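Side-chain contacts in vacuolar aminopeptidase 1 (Saccharomyces cerevisiae, PDB 5JGF), which removes amino acids, preferably neutral or hydrophobic ones, from the N-termini of peptides in the yeast vacuole as a dodecameric zinc aminopeptidase: residues Leu70-Leu75 against Ala269-Leu274; Trp79-Gly84 against Lys327-His332; Ser315-Ser320 against His332-Asn337; Thr386-Glu391 against Arg464-Glu469; Ile428-Ala433 against Lys454-Phe459. All coordinates share one frame; numbering follows the deposited sequence.

Interaction 1 of 5, residues Leu70-Leu75 against Ala269-Leu274; sequences LSAFIL and AAMIAL
Ala72 and Met271 mark the closest approach of the two backbones, with their CA atoms 8.5 Å apart, where the strand 70-75 packs against the helix 269-274. The two axes come within 10.5 Å and their N-to-C directions differ by 26°, so helix and strand run nearly alongside, as in the layers of an alpha/beta fold. Leu274 does most of the bridging. With CG anti to the backbone N (chi1 178°), its two methyls part over the strand: CD2 lies 3.8 Å from Ala72 CB, and CD1 lies 3.8 Å from Ile74 CD1. Ile74 and Leu274 lie next to each other, pointing opposite ways, and meet through terminal methyls. Met271 starts out to one side, but its chain bends at both chi2 and chi3 and brings CE to 4.2 Å from Ala72 CB. Alanine suits this place on the strand because its single methyl leaves room for both longer side chains from the helix. Leu36 of helix 25-38 also touches Ala72 and Met271. No hydrogen bond links the segments; buried methyl groups, one the S-methyl of Met271, join helix 261-278 to the central sheet, so the contact depends on shape and the exclusion of water.

Interaction 2 of 5, residues Trp79-Gly84 against Lys327-His332; sequences WRAEKG and KPVDLH
Trp79 and Ala81 both rest against the CG1 methyl of Val329, one with the far end of an indole and the other with a single carbon. From CB, the Trp79 side chain sets out with CG anti to the backbone N (chi1 177°), which lays the indole along the turn, within range of both Gly84 O and Val329. On the pyrrole side, NE1 donates to Gly84 O at 2.9 Å, with an N-H...O angle of 155° and the oxygen 17° out of the ring plane; this bond closes the loop 79-84 over its own 3-10 turn. One face of the indole lies against Ala81 N, which sits 4.1 Å above the plane, offset toward the rim. At the far corner of the benzene ring, CH2 meets Val329 CG1 obliquely at 4.2 Å. Ala81 CB is likewise 4.2 Å from Val329 CG1 and 4.1 Å from Asp330 O, its small methyl letting the turn come close to the backbone there. The loop joins strands 69-76 and 86-91 of the mixed sheet, and Val334 of helix 331-336 also lies on Trp79, Ala81 and Val329. Phe289 packs edge-to-face with the indole. A leucine in place of Trp79 would probably leave Gly84 O without its indole donor and open a gap beside the Val329 methyl. No hydrogen bond crosses between the segments: NE1 of Trp79 holds the loop, while Asp330 caps helix 331-336, OD1 weakly through His332 N and OD2 through Thr333 OG1. A 3-10 turn and the lead-in to that helix thus meet through a small apolar patch.

Interaction 3 of 5, residues Ser315-Ser320 against His332-Asn337; sequences SVVERS and HTVWAN
Val317 faces Val334 and Trp335 through torsions that separate its two methyls: CG1 stands anti to the backbone N (chi1 174°), whereas CG2 lies beside it. The indole of Trp335 is brought up by the other choice, CG anti to the carbonyl carbon (chi1 -70°), which swings its benzene ring toward the neighbouring helix. CG2 of Val317 then meets two atoms of that ring, lying 3.6 Å from Trp335 CZ2 and 3.7 Å from Trp335 CH2. The approach is oblique. Val317 CG1 is 4.1 Å from Val334 CG1, the two valines side by side and pointing opposite ways. A beta-branched residue fits here because its fork serves two neighbours at once. With an alanine at Val317, a gap would probably open beside the indole and Val334 CG1 would lose its partner on helix 312-324. Within the first helix, Ser320 OG returns a 2.7 Å hydrogen bond to Val316 O, which also accepts from Ser320 N on the opposite face; within the second, Asn337 ND2 bonds Thr333 O at 2.8 Å and also Lys47 O of a neighbouring subunit. Glu318 OE1 is hydrogen-bonded to His332 NE2 of a neighbouring subunit, and His332 NE2 to Glu318 OE1 of another. Helix 312-324 packs on strand 69-76 through Val316 and Ser320, so this consecutive helix pair belongs to a helical layer on the mixed sheet, its polar edges joining subunits of the dodecamer.

Interaction 4 of 5, residues Thr386-Glu391 against Arg464-Glu469; sequences TALVEE and RSVYDE
Leu388 and Tyr467 make the tightest apolar contact, Leu388 CD1 lying 3.4 Å from Tyr467 CD1 and 3.8 Å from Tyr467 CB. The two side chains cross at about a right angle, and the methyl reaches the ring obliquely, at the side nearest the tyrosine's own backbone. Leu388 CG, placed anti to the backbone N (chi1 179°), also lies 4.1 Å from Val466 CG1. That same valine methyl packs on the aliphatic part of Glu391, 3.7 Å from Glu391 CG; there the acid serves as a hydrocarbon, while its chain bends at chi2 and takes the carboxylate onward. These contacts join helix 383-396 to the C-terminal part of helix 448-468; the axes of the two short segments approach to 9.8 Å, their N-to-C directions 128° apart. Both helices belong to the alpha/beta layers around the large mixed sheet, and tyrosine suits its place because the ring offers a broad apolar surface to Leu388 and to Ile339 of a central strand, while OH makes a weak bond to Arg426. Polar interactions surround this apolar centre. Glu391 OE2 forms a salt bridge with Arg395 and OE1 with Arg394 and with Lys141 of a neighbouring subunit, so the buried carboxylate is probably well compensated in charge. Within the second segment Arg464 NH2 pairs with Asp468 OD1 at 3.0 Å, though the hydrogen-bond geometry is weak. Arg464 NH1 turns instead to Lys83 O in the loop 79-84.

Interaction 5 of 5, residues Ile428-Ala433 against Lys454-Phe459; sequences IDLGIA and KFFNGF
Leu430 reaches from the strand to two successive phenylalanines of the helix 454-459, and one methyl goes to each. Phe455 comes first: its CE2 lies 3.8 Å from Leu430 CD2, with CZ a little farther off at 4.1 Å from the same methyl. Leucine and phenylalanine meet head-on, and the methyl stands obliquely to the ring. Next in sequence, Phe456 has CG anti to the carbonyl carbon (chi1 -68°), which turns its ring back toward the strand. Its CE2 meets Leu430 CD1 at 4.0 Å, the methyl sitting at the ring edge and in its plane. Phe456 CE2 in turn lies in plane at the edge of the Phe455 ring. Here helix 448-468 packs on strand 426-434 of the mixed sheet, the helix-on-sheet layering of the zinc exopeptidase clan to which M18 enzymes belong, and the Leu430 side chain lies about 8 Å from that of the zinc ligand Asp344. Leu430 holds CG between its backbone N and carbonyl carbon (chi1 47°), an unusual position for leucine that sends its two methyls to different rings. Farther along, Phe459 turns to the adjoining strand, touching Ile339 and Leu341, and stacks with Trp463.

In the fold
Interactions 1 and 5 are the innermost of the set: each lays a helix on the same mixed sheet, and each is wholly apolar across the contact, aliphatic methyls in one and leucine against aromatic rings in the other. They touch where Ala273 packs on Phe456. Interactions 4 and 5 share helix 448-468, whose far end is held by a second helix. Interactions 2 and 3 share helix 331-336, approached from a loop in one and from helix 312-324 in the other; Val334 connects them. Interactions 3 and 4 are buried although far from the chain centre, while interaction 2 is only partly buried; all three add charged and hydrogen-bonding edges that reach neighbouring subunits.

Interaction 1 of 5, residues Leu70-Leu75 against Ala269-Leu274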
# COMPACT_ATOMS: atom_id res chain seq x y z
N LEU D 70 37.04 -24.62 29.84
CA LEU D 70 37.62 -25.61 30.74
C LEU D 70 37.33 -27.05 30.35
O LEU D 70 36.24 -27.37 29.87
CB LEU D 70 37.13 -25.35 32.17
CG LEU D 70 37.57 -26.27 33.32
CD1 LEU D 70 37.50 -25.51 34.63
CD2 LEU D 70 36.69 -27.51 33.38
N SER D 71 38.32 -27.92 30.55
CA SER D 71 38.16 -29.33 30.25
C SER D 71 38.68 -30.14 31.43
O SER D 71 39.85 -30.04 31.80
CB SER D 71 38.92 -29.72 28.99
OG SER D 71 38.73 -31.10 28.70
N ALA D 72 37.79 -30.93 32.03
CA ALA D 72 38.15 -31.78 33.16
C ALA D 72 38.09 -33.20 32.63
O ALA D 72 37.16 -33.55 31.90
CB ALA D 72 37.16 -31.60 34.30
N PHE D 73 39.08 -34.01 32.97
CA PHE D 73 39.08 -35.38 32.49
C PHE D 73 39.69 -36.39 33.45
O PHE D 73 40.49 -36.05 34.32
CB PHE D 73 39.77 -35.46 31.12
CG PHE D 73 41.18 -34.92 31.10
CD1 PHE D 73 42.27 -35.78 31.09
CD2 PHE D 73 41.41 -33.54 31.03
CE1 PHE D 73 43.58 -35.29 31.01
CE2 PHE D 73 42.71 -33.04 30.96
CZ PHE D 73 43.80 -33.92 30.95
N ILE D 74 39.26 -37.64 33.27
CA ILE D 74 39.72 -38.76 34.08
C ILE D 74 40.26 -39.79 33.10
O ILE D 74 39.53 -40.27 32.24
CB ILE D 74 38.56 -39.37 34.88
CG1 ILE D 74 37.83 -38.28 35.66
CG2 ILE D 74 39.09 -40.45 35.83
CD1 ILE D 74 36.55 -38.75 36.33
N LEU D 75 41.54 -40.13 33.24
CA LEU D 75 42.18 -41.09 32.36
C LEU D 75 42.62 -42.32 33.15
O LEU D 75 43.41 -42.22 34.09
CB LEU D 75 43.39 -40.43 31.69
CG LEU D 75 44.28 -41.26 30.76
CD1 LEU D 75 43.47 -41.88 29.63
CD2 LEU D 75 45.37 -40.36 30.20
N ALA D 269 25.09 -29.39 36.06
CA ALA D 269 24.65 -30.77 36.21
C ALA D 269 25.71 -31.75 35.72
O ALA D 269 25.95 -32.78 36.35
CB ALA D 269 23.34 -30.99 35.47
N ALA D 270 26.33 -31.44 34.58
CA ALA D 270 27.36 -32.32 34.03
C ALA D 270 28.61 -32.37 34.91
O ALA D 270 29.16 -33.45 35.15
CB ALA D 270 27.74 -31.87 32.62
N MET D 271 29.06 -31.22 35.41
CA MET D 271 30.25 -31.18 36.26
C MET D 271 30.01 -31.89 37.59
O MET D 271 30.88 -32.62 38.08
CB MET D 271 30.69 -29.74 36.52
CG MET D 271 31.42 -29.08 35.37
SD MET D 271 32.89 -30.00 34.79
CE MET D 271 33.70 -30.34 36.27
N ILE D 272 28.85 -31.67 38.19
CA ILE D 272 28.54 -32.32 39.46
C ILE D 272 28.49 -33.82 39.24
O ILE D 272 28.98 -34.60 40.07
CB ILE D 272 27.19 -31.83 40.03
CG1 ILE D 272 27.29 -30.35 40.41
CG2 ILE D 272 26.79 -32.65 41.24
CD1 ILE D 272 28.35 -30.05 41.46
N ALA D 273 27.92 -34.24 38.12
CA ALA D 273 27.85 -35.66 37.81
C ALA D 273 29.25 -36.24 37.68
O ALA D 273 29.54 -37.33 38.19
CB ALA D 273 27.07 -35.88 36.52
N LEU D 274 30.14 -35.50 37.01
CA LEU D 274 31.52 -35.95 36.83
C LEU D 274 32.22 -36.12 38.18
O LEU D 274 32.92 -37.10 38.41
CB LEU D 274 32.30 -34.95 35.97
CG LEU D 274 33.77 -35.33 35.76
CD1 LEU D 274 33.85 -36.55 34.86
CD2 LEU D 274 34.54 -34.17 35.16

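Interaction 2 of 5, residues Trp79-Gly84 against Lys327-His332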
# COMPACT_ATOMS: atom_id res chain seq x y z
N TRP D 79 43.40 -47.62 30.15
CA TRP D 79 42.69 -47.14 28.97
C TRP D 79 43.45 -47.48 27.69
O TRP D 79 44.69 -47.51 27.68
CB TRP D 79 42.50 -45.62 29.04
CG TRP D 79 41.85 -45.05 27.81
CD1 TRP D 79 40.53 -45.15 27.46
CD2 TRP D 79 42.49 -44.34 26.74
NE1 TRP D 79 40.31 -44.54 26.25
CE2 TRP D 79 41.50 -44.04 25.78
CE3 TRP D 79 43.81 -43.94 26.50
CZ2 TRP D 79 41.78 -43.35 24.60
CZ3 TRP D 79 44.09 -43.24 25.33
CH2 TRP D 79 43.08 -42.96 24.39
N ARG D 80 42.71 -47.75 26.63
CA ARG D 80 43.29 -48.03 25.32
C ARG D 80 42.36 -47.41 24.29
O ARG D 80 41.18 -47.23 24.55
CB ARG D 80 43.44 -49.55 25.10
CG ARG D 80 42.17 -50.35 25.22
CD ARG D 80 42.50 -51.84 25.38
NE ARG D 80 41.30 -52.65 25.60
CZ ARG D 80 40.53 -53.14 24.63
NH1 ARG D 80 40.83 -52.90 23.36
NH2 ARG D 80 39.46 -53.86 24.94
N ALA D 81 42.92 -47.07 23.13
CA ALA D 81 42.18 -46.42 22.05
C ALA D 81 40.79 -46.98 21.77
O ALA D 81 39.83 -46.23 21.59
CB ALA D 81 43.00 -46.46 20.77
N GLU D 82 40.68 -48.31 21.72
CA GLU D 82 39.40 -48.95 21.44
C GLU D 82 38.30 -48.65 22.46
O GLU D 82 37.12 -48.83 22.17
CB GLU D 82 39.61 -50.46 21.31
CG GLU D 82 40.56 -50.85 20.18
CD GLU D 82 42.04 -50.61 20.50
OE1 GLU D 82 42.85 -50.62 19.54
OE2 GLU D 82 42.40 -50.42 21.68
N LYS D 83 38.69 -48.18 23.64
CA LYS D 83 37.72 -47.85 24.68
C LYS D 83 37.04 -46.50 24.41
O LYS D 83 36.00 -46.19 24.99
CB LYS D 83 38.41 -47.81 26.04
CG LYS D 83 38.68 -49.20 26.61
CD LYS D 83 37.36 -49.88 26.95
CE LYS D 83 37.55 -51.31 27.39
NZ LYS D 83 36.24 -51.90 27.79
N GLY D 84 37.65 -45.72 23.52
CA GLY D 84 37.10 -44.42 23.17
C GLY D 84 37.07 -43.45 24.34
O GLY D 84 37.72 -43.67 25.37
N LYS D 327 53.68 -45.94 23.43
CA LYS D 327 53.16 -46.52 22.20
C LYS D 327 52.26 -45.51 21.48
O LYS D 327 51.57 -44.72 22.12
CB LYS D 327 52.38 -47.79 22.51
N PRO D 328 52.27 -45.54 20.14
CA PRO D 328 51.44 -44.62 19.35
C PRO D 328 49.96 -44.90 19.56
O PRO D 328 49.54 -46.05 19.63
CB PRO D 328 51.88 -44.91 17.91
CG PRO D 328 53.29 -45.42 18.07
CD PRO D 328 53.15 -46.32 19.27
N VAL D 329 49.17 -43.84 19.67
CA VAL D 329 47.73 -43.98 19.85
C VAL D 329 47.02 -43.51 18.60
O VAL D 329 47.26 -42.40 18.12
CB VAL D 329 47.23 -43.16 21.06
CG1 VAL D 329 45.71 -43.24 21.15
CG2 VAL D 329 47.85 -43.70 22.34
N ASP D 330 46.16 -44.36 18.06
CA ASP D 330 45.40 -44.05 16.85
C ASP D 330 44.16 -43.25 17.24
O ASP D 330 43.15 -43.82 17.65
CB ASP D 330 45.00 -45.36 16.16
CG ASP D 330 44.18 -45.14 14.90
OD1 ASP D 330 44.01 -43.98 14.47
OD2 ASP D 330 43.71 -46.15 14.33
N LEU D 331 44.24 -41.93 17.10
CA LEU D 331 43.14 -41.04 17.45
C LEU D 331 41.86 -41.29 16.64
O LEU D 331 40.76 -40.99 17.11
CB LEU D 331 43.58 -39.58 17.30
CG LEU D 331 44.71 -39.14 18.24
CD1 LEU D 331 45.15 -37.73 17.88
CD2 LEU D 331 44.23 -39.21 19.68
N HIS D 332 42.01 -41.82 15.44
CA HIS D 332 40.84 -42.10 14.62
C HIS D 332 40.08 -43.26 15.25
O HIS D 332 38.85 -43.28 15.26
CB HIS D 332 41.26 -42.44 13.19
CG HIS D 332 41.87 -41.29 12.46
ND1 HIS D 332 41.15 -40.16 12.11
CD2 HIS D 332 43.14 -41.07 12.03
CE1 HIS D 332 41.95 -39.30 11.51
NE2 HIS D 332 43.16 -39.82 11.45

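Interaction 3 of 5, residues Ser315-Ser320 against His332-Asn337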
# COMPACT_ATOMS: atom_id res chain seq x y z
N SER D 315 42.25 -31.41 21.65
CA SER D 315 43.59 -31.15 22.16
C SER D 315 43.87 -31.98 23.41
O SER D 315 44.92 -32.61 23.53
CB SER D 315 43.76 -29.67 22.49
OG SER D 315 45.01 -29.43 23.10
N VAL D 316 42.93 -31.96 24.35
CA VAL D 316 43.06 -32.71 25.59
C VAL D 316 43.27 -34.19 25.32
O VAL D 316 44.16 -34.82 25.90
CB VAL D 316 41.80 -32.53 26.48
CG1 VAL D 316 41.80 -33.55 27.61
CG2 VAL D 316 41.77 -31.11 27.05
N VAL D 317 42.46 -34.76 24.43
CA VAL D 317 42.57 -36.18 24.11
C VAL D 317 43.89 -36.51 23.41
O VAL D 317 44.49 -37.55 23.69
CB VAL D 317 41.38 -36.65 23.25
CG1 VAL D 317 41.59 -38.09 22.82
CG2 VAL D 317 40.09 -36.54 24.06
N GLU D 318 44.34 -35.65 22.50
CA GLU D 318 45.59 -35.91 21.80
C GLU D 318 46.79 -35.77 22.73
O GLU D 318 47.66 -36.65 22.77
CB GLU D 318 45.76 -34.98 20.60
CG GLU D 318 47.16 -35.02 19.99
CD GLU D 318 47.23 -34.44 18.59
OE1 GLU D 318 46.45 -33.52 18.27
OE2 GLU D 318 48.09 -34.90 17.80
N ARG D 319 46.84 -34.67 23.48
CA ARG D 319 47.95 -34.43 24.40
C ARG D 319 48.02 -35.50 25.49
O ARG D 319 49.11 -35.97 25.84
CB ARG D 319 47.80 -33.05 25.06
CG ARG D 319 47.80 -31.90 24.07
CD ARG D 319 47.59 -30.55 24.74
NE ARG D 319 48.73 -30.17 25.57
CZ ARG D 319 49.05 -28.92 25.86
NH1 ARG D 319 48.33 -27.91 25.37
NH2 ARG D 319 50.10 -28.66 26.63
N SER D 320 46.86 -35.87 26.02
CA SER D 320 46.78 -36.88 27.07
C SER D 320 47.24 -38.25 26.59
O SER D 320 48.08 -38.89 27.22
CB SER D 320 45.35 -36.97 27.60
OG SER D 320 44.98 -35.78 28.27
N HIS D 332 42.01 -41.82 15.44
CA HIS D 332 40.84 -42.10 14.62
C HIS D 332 40.08 -43.26 15.25
O HIS D 332 38.85 -43.28 15.26
CB HIS D 332 41.26 -42.44 13.19
CG HIS D 332 41.87 -41.29 12.46
ND1 HIS D 332 41.15 -40.16 12.11
CD2 HIS D 332 43.14 -41.07 12.03
CE1 HIS D 332 41.95 -39.30 11.51
NE2 HIS D 332 43.16 -39.82 11.45
N THR D 333 40.82 -44.22 15.78
CA THR D 333 40.20 -45.36 16.44
C THR D 333 39.54 -44.89 17.73
O THR D 333 38.47 -45.36 18.09
CB THR D 333 41.24 -46.46 16.75
OG1 THR D 333 41.68 -47.05 15.53
CG2 THR D 333 40.64 -47.53 17.65
N VAL D 334 40.20 -43.96 18.42
CA VAL D 334 39.69 -43.42 19.67
C VAL D 334 38.30 -42.80 19.46
O VAL D 334 37.34 -43.16 20.12
CB VAL D 334 40.63 -42.34 20.24
CG1 VAL D 334 39.98 -41.65 21.44
CG2 VAL D 334 41.96 -42.98 20.65
N TRP D 335 38.21 -41.85 18.53
CA TRP D 335 36.95 -41.18 18.28
C TRP D 335 35.88 -42.08 17.67
O TRP D 335 34.70 -41.93 17.97
CB TRP D 335 37.19 -39.95 17.40
CG TRP D 335 37.93 -38.88 18.15
CD1 TRP D 335 39.16 -38.35 17.85
CD2 TRP D 335 37.50 -38.23 19.36
NE1 TRP D 335 39.52 -37.42 18.80
CE2 TRP D 335 38.52 -37.33 19.74
CE3 TRP D 335 36.36 -38.34 20.17
CZ2 TRP D 335 38.44 -36.54 20.89
CZ3 TRP D 335 36.27 -37.54 21.31
CH2 TRP D 335 37.30 -36.66 21.66
N ALA D 336 36.29 -43.05 16.85
CA ALA D 336 35.33 -43.96 16.25
C ALA D 336 34.62 -44.74 17.35
O ALA D 336 33.47 -45.17 17.18
CB ALA D 336 36.03 -44.91 15.28
N ASN D 337 35.29 -44.92 18.48
CA ASN D 337 34.73 -45.66 19.61
C ASN D 337 34.21 -44.77 20.73
O ASN D 337 33.91 -45.26 21.82
CB ASN D 337 35.78 -46.61 20.18
CG ASN D 337 36.03 -47.81 19.29
OD1 ASN D 337 35.19 -48.71 19.20
ND2 ASN D 337 37.18 -47.83 18.63

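Interaction 4 of 5, residues Thr386-Glu391 against Arg464-Glu469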
# COMPACT_ATOMS: atom_id res chain seq x y z
N THR D 386 20.18 -42.14 19.58
CA THR D 386 18.89 -42.08 20.25
C THR D 386 18.68 -43.40 20.99
O THR D 386 18.29 -43.42 22.15
CB THR D 386 17.75 -41.87 19.24
OG1 THR D 386 17.89 -40.58 18.62
CG2 THR D 386 16.39 -41.94 19.93
N ALA D 387 18.95 -44.51 20.30
CA ALA D 387 18.79 -45.83 20.88
C ALA D 387 19.71 -46.00 22.09
O ALA D 387 19.30 -46.55 23.12
CB ALA D 387 19.09 -46.91 19.84
N LEU D 388 20.95 -45.53 21.97
CA LEU D 388 21.91 -45.64 23.06
C LEU D 388 21.45 -44.91 24.31
O LEU D 388 21.54 -45.44 25.41
CB LEU D 388 23.28 -45.10 22.62
CG LEU D 388 24.36 -45.15 23.70
CD1 LEU D 388 25.70 -45.45 23.07
CD2 LEU D 388 24.40 -43.84 24.46
N VAL D 389 20.95 -43.69 24.14
CA VAL D 389 20.47 -42.91 25.27
C VAL D 389 19.23 -43.55 25.89
O VAL D 389 19.07 -43.56 27.12
CB VAL D 389 20.15 -41.45 24.86
CG1 VAL D 389 19.37 -40.74 25.97
CG2 VAL D 389 21.45 -40.71 24.59
N GLU D 390 18.34 -44.09 25.06
CA GLU D 390 17.14 -44.71 25.59
C GLU D 390 17.48 -46.01 26.33
O GLU D 390 16.87 -46.33 27.35
CB GLU D 390 16.12 -44.93 24.46
CG GLU D 390 15.77 -43.60 23.77
CD GLU D 390 14.63 -43.69 22.77
OE1 GLU D 390 14.61 -44.63 21.95
OE2 GLU D 390 13.75 -42.80 22.79
N GLU D 391 18.46 -46.75 25.83
CA GLU D 391 18.88 -47.99 26.48
C GLU D 391 19.56 -47.63 27.80
O GLU D 391 19.31 -48.23 28.84
CB GLU D 391 19.84 -48.77 25.58
CG GLU D 391 20.48 -49.99 26.22
CD GLU D 391 19.47 -51.03 26.66
OE1 GLU D 391 18.57 -51.37 25.85
OE2 GLU D 391 19.57 -51.52 27.81
N ARG D 464 29.94 -46.95 28.29
CA ARG D 464 30.84 -47.89 27.62
C ARG D 464 30.19 -49.26 27.48
O ARG D 464 30.22 -49.85 26.40
CB ARG D 464 32.16 -48.00 28.40
CG ARG D 464 33.25 -48.83 27.72
CD ARG D 464 33.64 -48.27 26.35
NE ARG D 464 32.84 -48.84 25.27
CZ ARG D 464 32.90 -48.46 23.99
NH1 ARG D 464 33.74 -47.49 23.62
NH2 ARG D 464 32.14 -49.05 23.09
N SER D 465 29.59 -49.75 28.56
CA SER D 465 28.93 -51.05 28.54
C SER D 465 27.75 -51.09 27.57
O SER D 465 27.52 -52.10 26.91
CB SER D 465 28.43 -51.40 29.95
OG SER D 465 27.76 -52.65 29.94
N VAL D 466 27.01 -49.99 27.48
CA VAL D 466 25.87 -49.93 26.57
C VAL D 466 26.30 -49.84 25.11
O VAL D 466 25.76 -50.54 24.25
CB VAL D 466 24.96 -48.71 26.89
CG1 VAL D 466 23.88 -48.58 25.83
CG2 VAL D 466 24.32 -48.90 28.26
N TYR D 467 27.27 -48.98 24.82
CA TYR D 467 27.73 -48.81 23.45
C TYR D 467 28.36 -50.11 22.93
O TYR D 467 28.42 -50.33 21.72
CB TYR D 467 28.73 -47.65 23.35
CG TYR D 467 28.91 -47.10 21.95
CD1 TYR D 467 27.85 -47.07 21.04
CD2 TYR D 467 30.13 -46.54 21.55
CE1 TYR D 467 28.00 -46.51 19.77
CE2 TYR D 467 30.28 -45.97 20.29
CZ TYR D 467 29.22 -45.96 19.41
OH TYR D 467 29.37 -45.38 18.16
N ASP D 468 28.81 -50.96 23.84
CA ASP D 468 29.40 -52.24 23.44
C ASP D 468 28.36 -53.12 22.75
O ASP D 468 28.68 -53.89 21.85
CB ASP D 468 29.95 -53.00 24.65
CG ASP D 468 31.27 -52.46 25.14
OD1 ASP D 468 31.98 -51.80 24.35
OD2 ASP D 468 31.61 -52.71 26.32
N GLU D 469 27.11 -53.00 23.20
CA GLU D 469 26.00 -53.77 22.65
C GLU D 469 25.69 -53.45 21.20
O GLU D 469 25.00 -54.22 20.53
CB GLU D 469 24.73 -53.57 23.51
CG GLU D 469 24.84 -54.06 24.95
CD GLU D 469 25.28 -55.52 25.03
OE1 GLU D 469 25.06 -56.27 24.07
OE2 GLU D 469 25.84 -55.94 26.06

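Interaction 5 of 5, residues Ile428-Ala433 against Lys454-Phe459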
# COMPACT_ATOMS: atom_id res chain seq x y z
N ILE D 428 25.44 -36.91 20.48
CA ILE D 428 24.03 -36.84 20.81
C ILE D 428 23.69 -35.51 21.46
O ILE D 428 24.23 -35.17 22.52
CB ILE D 428 23.65 -37.98 21.77
CG1 ILE D 428 24.10 -39.32 21.17
CG2 ILE D 428 22.14 -37.99 22.02
CD1 ILE D 428 24.41 -40.38 22.19
N ASP D 429 22.80 -34.75 20.84
CA ASP D 429 22.38 -33.47 21.40
C ASP D 429 21.19 -33.71 22.32
O ASP D 429 20.19 -34.31 21.92
CB ASP D 429 22.00 -32.49 20.28
CG ASP D 429 23.19 -31.71 19.76
OD1 ASP D 429 23.67 -30.81 20.49
OD2 ASP D 429 23.65 -32.00 18.64
N LEU D 430 21.31 -33.25 23.55
CA LEU D 430 20.26 -33.39 24.55
C LEU D 430 20.51 -32.36 25.63
O LEU D 430 21.48 -31.61 25.56
CB LEU D 430 20.28 -34.80 25.15
CG LEU D 430 21.63 -35.38 25.62
CD1 LEU D 430 22.18 -34.59 26.79
CD2 LEU D 430 21.42 -36.85 26.02
N GLY D 431 19.63 -32.31 26.62
CA GLY D 431 19.83 -31.34 27.68
C GLY D 431 18.64 -31.25 28.60
O GLY D 431 17.66 -31.97 28.43
N ILE D 432 18.75 -30.39 29.59
CA ILE D 432 17.68 -30.17 30.54
C ILE D 432 16.84 -29.07 29.91
O ILE D 432 17.36 -28.01 29.55
CB ILE D 432 18.25 -29.70 31.90
CG1 ILE D 432 19.19 -30.77 32.46
CG2 ILE D 432 17.11 -29.41 32.88
CD1 ILE D 432 19.94 -30.35 33.72
N ALA D 433 15.54 -29.32 29.76
CA ALA D 433 14.65 -28.35 29.15
C ALA D 433 14.31 -27.20 30.08
O ALA D 433 14.26 -27.37 31.30
CB ALA D 433 13.37 -29.05 28.69
N LYS D 454 21.62 -36.95 37.81
CA LYS D 454 21.38 -38.39 37.86
C LYS D 454 21.61 -39.03 36.50
O LYS D 454 22.28 -40.06 36.39
CB LYS D 454 19.96 -38.68 38.35
CG LYS D 454 19.64 -40.16 38.51
CD LYS D 454 18.29 -40.34 39.21
CE LYS D 454 17.32 -41.16 38.36
NZ LYS D 454 17.82 -42.53 38.07
N PHE D 455 21.08 -38.41 35.45
CA PHE D 455 21.26 -38.96 34.11
C PHE D 455 22.73 -38.95 33.68
O PHE D 455 23.24 -39.96 33.19
CB PHE D 455 20.44 -38.18 33.09
CG PHE D 455 20.69 -38.62 31.68
CD1 PHE D 455 20.17 -39.81 31.21
CD2 PHE D 455 21.50 -37.86 30.85
CE1 PHE D 455 20.45 -40.26 29.93
CE2 PHE D 455 21.79 -38.30 29.56
CZ PHE D 455 21.26 -39.50 29.10
N PHE D 456 23.40 -37.81 33.84
CA PHE D 456 24.80 -37.69 33.44
C PHE D 456 25.71 -38.62 34.24
O PHE D 456 26.71 -39.11 33.71
CB PHE D 456 25.27 -36.24 33.61
CG PHE D 456 24.63 -35.27 32.65
CD1 PHE D 456 24.25 -34.00 33.07
CD2 PHE D 456 24.41 -35.64 31.32
CE1 PHE D 456 23.66 -33.10 32.18
CE2 PHE D 456 23.82 -34.74 30.42
CZ PHE D 456 23.44 -33.48 30.85
N ASN D 457 25.36 -38.85 35.49
CA ASN D 457 26.14 -39.74 36.35
C ASN D 457 26.00 -41.14 35.76
O ASN D 457 26.98 -41.88 35.62
CB ASN D 457 25.59 -39.72 37.78
CG ASN D 457 26.47 -40.50 38.75
OD1 ASN D 457 25.97 -41.13 39.68
ND2 ASN D 457 27.78 -40.44 38.55
N GLY D 458 24.77 -41.50 35.39
CA GLY D 458 24.51 -42.79 34.79
C GLY D 458 25.26 -42.96 33.48
O GLY D 458 25.68 -44.07 33.13
N PHE D 459 25.42 -41.86 32.75
CA PHE D 459 26.14 -41.89 31.48
C PHE D 459 27.60 -42.30 31.69
O PHE D 459 28.10 -43.20 31.02
CB PHE D 459 26.10 -40.52 30.80
CG PHE D 459 27.07 -40.39 29.65
CD1 PHE D 459 26.84 -41.03 28.44
CD2 PHE D 459 28.23 -39.63 29.80
CE1 PHE D 459 27.74 -40.92 27.39
CE2 PHE D 459 29.15 -39.52 28.75
CZ PHE D 459 28.90 -40.16 27.54